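Side-chain contacts in Es1 family protein (Ehrlichia chaffeensis, PDB 3L3B), which is of unestablished function but, as a member of the DJ-1/PfpI family with an amidotransferase-like domain, is thought to take part in isoprenoid biosynthesis: residues B[29-32]-B[38-41]; B[41-46]-B[155-160]. One frame throughout, in Å; residues are numbered along the deposited sequence.

Interactions 1 and 2 illustrate how successive parts of one beta-alpha connection make separate contacts, the loop before helix 41-53 and then that helix's first turn. Interaction 1 folds the loop 29-41 back on itself; interaction 2 begins at Ile41 and carries the helix to the end of strand 154-157. Their centres lie about 8 Å apart, and they pack directly where Leu30 CD2 meets Ala44 CB at 4.1 Å. Glu40 lies between the two along the chain, and its OE2 accepts a hydrogen bond from the backbone N of Glu43, the residue that reaches Cys158 at the probable nucleophile elbow. Both contacts also border the second subunit, whose Ile41 packs on Ile41.

Interaction 1 of 2, residues B[29-32]-B[38-41]; sequences ILAG and GSEI
Ser39 and Ala31 hold together the two arms of a beta-alpha connection, the loop that leads from strand 24-29 of the central sheet to helix 41-53 in this DJ-1/PfpI fold. The serine chain is short, but with chi1 at -69° its OG stands beside its own backbone N and anti to the carbonyl carbon, which turns the hydroxyl toward the other arm. There it accepts the amide hydrogen of Ala31 in a bond of 2.9 Å between Ala31 N and Ser39 OG, with 158° at the hydrogen. The same hydroxyl donates to a water, which in turn gives a hydrogen to Ile29 O at 2.8 Å. The hydroxyl leg of this bridge is unusually short, so its length deserves caution.

Carbon atoms also lie against the hydroxyl. Leu30 CD2 comes alongside Ser39 OG at 3.8 Å, while the methyl carbon Ala31 CB approaches Ser39 OG at 3.9 Å. Leu30 and Ser39 both rest on Ile92 of helix 85-92, and Ala31 lies against Val119 and Phe123 of helix 117-123.

Further along, two glycines let the backbones meet with no side chain between them, Gly32 CA lying 3.7 Å from Gly38 CA. Ser39 N adds a weak hydrogen bond to Gly32 O. Glu40 turns away from the other arm: its OE2 caps the helix through Glu43 N, and its OE1 forms a salt bridge with Arg94 of the second subunit. Ala31 O, which also accepts a hydrogen bond from Asn122 ND2, receives a CA-H...O contact from Gly38 CA at 3.3 Å, with 150° at the hydrogen.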
loop_
_atom_site.group_PDB
_atom_site.type_symbol
_atom_site.label_atom_id
_atom_site.label_comp_id
_atom_site.label_asym_id
_atom_site.label_seq_id
_atom_site.Cartn_x
_atom_site.Cartn_y
_atom_site.Cartn_z
ATOM N N ILE B 29 -11.296 7.743 3.704
ATOM C CA ILE B 29 -11.950 7.834 2.424
ATOM C C ILE B 29 -10.920 7.584 1.325
ATOM O O ILE B 29 -9.872 8.216 1.267
ATOM C CB ILE B 29 -12.667 9.173 2.208
ATOM C CG1 ILE B 29 -13.835 9.288 3.195
ATOM C CG2 ILE B 29 -13.168 9.249 0.782
ATOM C CD1 ILE B 29 -14.512 10.670 3.303
ATOM N N LEU B 30 -11.278 6.678 0.434
ATOM C CA LEU B 30 -10.441 6.274 -0.652
ATOM C C LEU B 30 -11.083 6.583 -2.010
ATOM O O LEU B 30 -12.330 6.707 -2.155
ATOM C CB LEU B 30 -10.218 4.764 -0.512
ATOM C CG LEU B 30 -9.552 4.231 0.755
ATOM C CD1 LEU B 30 -9.440 2.708 0.691
ATOM C CD2 LEU B 30 -8.145 4.840 0.866
ATOM N N ALA B 31 -10.214 6.735 -3.009
ATOM C CA ALA B 31 -10.644 7.157 -4.325
ATOM C C ALA B 31 -10.242 6.187 -5.421
ATOM O O ALA B 31 -10.338 6.566 -6.566
ATOM C CB ALA B 31 -10.080 8.553 -4.665
ATOM N N GLY B 32 -9.784 4.971 -5.072
ATOM C CA GLY B 32 -9.331 3.998 -6.040
ATOM C C GLY B 32 -8.025 3.407 -5.500
ATOM O O GLY B 32 -7.722 3.509 -4.331
ATOM N N GLY B 38 -6.456 7.124 -8.546
ATOM C CA GLY B 38 -7.090 6.647 -7.339
ATOM C C GLY B 38 -6.424 7.324 -6.143
ATOM O O GLY B 38 -5.860 8.427 -6.266
ATOM N N SER B 39 -6.422 6.599 -5.031
ATOM C CA SER B 39 -5.630 6.958 -3.860
ATOM C C SER B 39 -4.191 6.522 -3.969
ATOM O O SER B 39 -3.891 5.422 -4.458
ATOM C CB SER B 39 -6.211 6.305 -2.605
ATOM O OG SER B 39 -7.446 6.863 -2.260
ATOM N N GLU B 40 -3.304 7.363 -3.448
ATOM C CA GLU B 40 -1.879 7.042 -3.304
ATOM C C GLU B 40 -1.788 5.882 -2.301
ATOM O O GLU B 40 -2.214 5.954 -1.155
ATOM C CB GLU B 40 -1.136 8.277 -2.801
ATOM C CG GLU B 40 0.293 8.470 -3.310
ATOM C CD GLU B 40 1.154 7.314 -3.030
ATOM O OE1 GLU B 40 1.969 6.953 -3.942
ATOM O OE2 GLU B 40 0.999 6.753 -1.902
ATOM N N ILE B 41 -1.315 4.772 -2.788
ATOM C CA ILE B 41 -1.326 3.493 -2.047
ATOM C C ILE B 41 -0.414 3.575 -0.831
ATOM O O ILE B 41 -0.789 3.079 0.221
ATOM C CB ILE B 41 -0.923 2.348 -2.959
ATOM C CG1 ILE B 41 -1.961 2.087 -4.058
ATOM C CG2 ILE B 41 -0.604 1.063 -2.159
ATOM C CD1 ILE B 41 -1.369 1.186 -5.202
HETATM O O HOH W 1 -7.790 8.753 -0.600
#

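Interaction 2 of 2, residues B[41-46]-B[155-160]; sequences IREAVL and GAVCIS
Glu43 reaches from the first turn of helix 41-53 to Val157 and Cys158, at the end of strand 154-157, an inner strand of the sheet between 110-113 and 209-212. Strand, tight turn and following helix together match the nucleophile elbow of the DJ-1/PfpI family, and Cys158 sits where relatives carry their reactive cysteine. The turn from Val157 to Ser160 is of type II', closed by Ser160 N to Val157 O; as its second residue, Cys158 has a positive phi of 68°, the strained backbone expected at such an elbow.

Glu43 contributes most of the buried surface. Its side chain is stretched out from CG (chi2 174°) and passes alongside Val157, the two side chains pointing opposite ways, with Glu43 CG 3.9 Å from Val157 CG1. That methyl, set anti to the valine's backbone N, also meets the carboxylate, at 3.3 Å from Glu43 OE1. Beyond it the carboxylate straddles the cysteine methylene: Cys158 CB lies 3.4 Å from Glu43 OE1 and 3.3 Å from Glu43 OE2. Cys158 SG approaches OE2 of Glu43 at 3.6 Å.

The carboxylate takes its hydrogen bonds from loop backbone on two sides: OE1 accepts from Gly115 N and OE2 from Tyr215 N, past the ends of the strands that flank 154-157. Ala214 packs on both Glu43 and Val157. With each oxygen bonded to a main-chain N-H, the carboxylate should be restrained from rotating, so the chemistry implies an acid group held in place beside the cysteine sulfur, consistent with the paired glutamate and cysteine of DJ-1 relatives.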
loop_
_atom_site.group_PDB
_atom_site.type_symbol
_atom_site.label_atom_id
_atom_site.label_comp_id
_atom_site.label_asym_id
_atom_site.label_seq_id
_atom_site.Cartn_x
_atom_site.Cartn_y
_atom_site.Cartn_z
ATOM N N ILE B 41 -1.315 4.772 -2.788
ATOM C CA ILE B 41 -1.326 3.493 -2.047
ATOM C C ILE B 41 -0.414 3.575 -0.831
ATOM O O ILE B 41 -0.789 3.079 0.221
ATOM C CB ILE B 41 -0.923 2.348 -2.959
ATOM C CG1 ILE B 41 -1.961 2.087 -4.058
ATOM C CG2 ILE B 41 -0.604 1.063 -2.159
ATOM C CD1 ILE B 41 -1.369 1.186 -5.202
ATOM N N ARG B 42 0.754 4.214 -0.948
ATOM C CA ARG B 42 1.657 4.289 0.189
ATOM C C ARG B 42 1.079 5.170 1.281
ATOM O O ARG B 42 1.081 4.784 2.441
ATOM C CB ARG B 42 3.041 4.755 -0.228
ATOM C CG ARG B 42 3.664 3.786 -1.181
ATOM C CD ARG B 42 4.655 4.492 -2.048
ATOM N NE ARG B 42 5.173 3.592 -3.058
ATOM C CZ ARG B 42 6.429 3.592 -3.480
ATOM N NH1 ARG B 42 7.306 4.458 -2.999
ATOM N NH2 ARG B 42 6.779 2.739 -4.415
ATOM N N GLU B 43 0.534 6.308 0.898
ATOM C CA GLU B 43 -0.153 7.184 1.849
ATOM C C GLU B 43 -1.304 6.486 2.568
ATOM O O GLU B 43 -1.491 6.668 3.812
ATOM C CB GLU B 43 -0.631 8.489 1.208
ATOM C CG GLU B 43 0.476 9.295 0.568
ATOM C CD GLU B 43 -0.029 10.531 -0.212
ATOM O OE1 GLU B 43 -1.266 10.840 -0.216
ATOM O OE2 GLU B 43 0.832 11.176 -0.857
ATOM N N ALA B 44 -2.087 5.710 1.837
ATOM C CA ALA B 44 -3.198 4.998 2.477
ATOM C C ALA B 44 -2.673 3.948 3.427
ATOM O O ALA B 44 -3.156 3.852 4.522
ATOM C CB ALA B 44 -4.120 4.352 1.482
ATOM N N VAL B 45 -1.706 3.137 3.008
ATOM C CA VAL B 45 -1.181 2.104 3.881
ATOM C C VAL B 45 -0.584 2.739 5.138
ATOM O O VAL B 45 -0.820 2.238 6.239
ATOM C CB VAL B 45 -0.136 1.201 3.171
ATOM C CG1 VAL B 45 0.649 0.313 4.184
ATOM C CG2 VAL B 45 -0.851 0.353 2.125
ATOM N N LEU B 46 0.151 3.851 4.979
ATOM C CA LEU B 46 0.856 4.467 6.114
ATOM C C LEU B 46 -0.125 5.139 7.101
ATOM O O LEU B 46 0.106 5.136 8.332
ATOM C CB LEU B 46 1.968 5.400 5.626
ATOM C CG LEU B 46 3.111 4.796 4.810
ATOM C CD1 LEU B 46 4.008 5.901 4.253
ATOM C CD2 LEU B 46 3.898 3.782 5.612
ATOM N N GLY B 155 -8.085 14.776 8.782
ATOM C CA GLY B 155 -6.715 14.738 8.284
ATOM C C GLY B 155 -6.671 14.537 6.779
ATOM O O GLY B 155 -7.483 13.809 6.246
ATOM N N ALA B 156 -5.711 15.176 6.094
ATOM C CA ALA B 156 -5.671 15.182 4.638
ATOM C C ALA B 156 -4.208 15.165 4.194
ATOM O O ALA B 156 -3.370 15.878 4.739
ATOM C CB ALA B 156 -6.468 16.442 4.033
ATOM N N VAL B 157 -3.891 14.305 3.247
ATOM C CA VAL B 157 -2.526 14.076 2.820
ATOM C C VAL B 157 -2.388 14.432 1.334
ATOM O O VAL B 157 -3.306 14.196 0.497
ATOM C CB VAL B 157 -2.147 12.590 3.028
ATOM C CG1 VAL B 157 -0.614 12.321 2.693
ATOM C CG2 VAL B 157 -2.546 12.135 4.458
ATOM N N CYS B 158 -1.264 15.036 1.028
ATOM C CA CYS B 158 -0.858 15.335 -0.328
ATOM C C CYS B 158 -1.742 16.400 -1.016
ATOM O O CYS B 158 -1.724 17.534 -0.597
ATOM C CB CYS B 158 -0.764 14.041 -1.114
ATOM S SG CYS B 158 0.272 14.314 -2.499
ATOM N N ILE B 159 -2.500 16.062 -2.049
ATOM C CA ILE B 159 -3.402 17.059 -2.651
ATOM C C ILE B 159 -4.728 17.198 -1.888
ATOM O O ILE B 159 -5.460 18.195 -2.042
ATOM C CB ILE B 159 -3.706 16.708 -4.121
ATOM C CG1 ILE B 159 -4.235 17.916 -4.898
ATOM C CG2 ILE B 159 -4.675 15.468 -4.192
ATOM C CD1 ILE B 159 -3.303 19.181 -4.939
ATOM N N SER B 160 -5.045 16.225 -1.061
ATOM C CA SER B 160 -6.335 16.233 -0.355
ATOM C C SER B 160 -6.600 17.526 0.453
ATOM O O SER B 160 -7.760 17.944 0.530
ATOM C CB SER B 160 -6.485 15.001 0.549
ATOM O OG SER B 160 -6.562 13.827 -0.306
#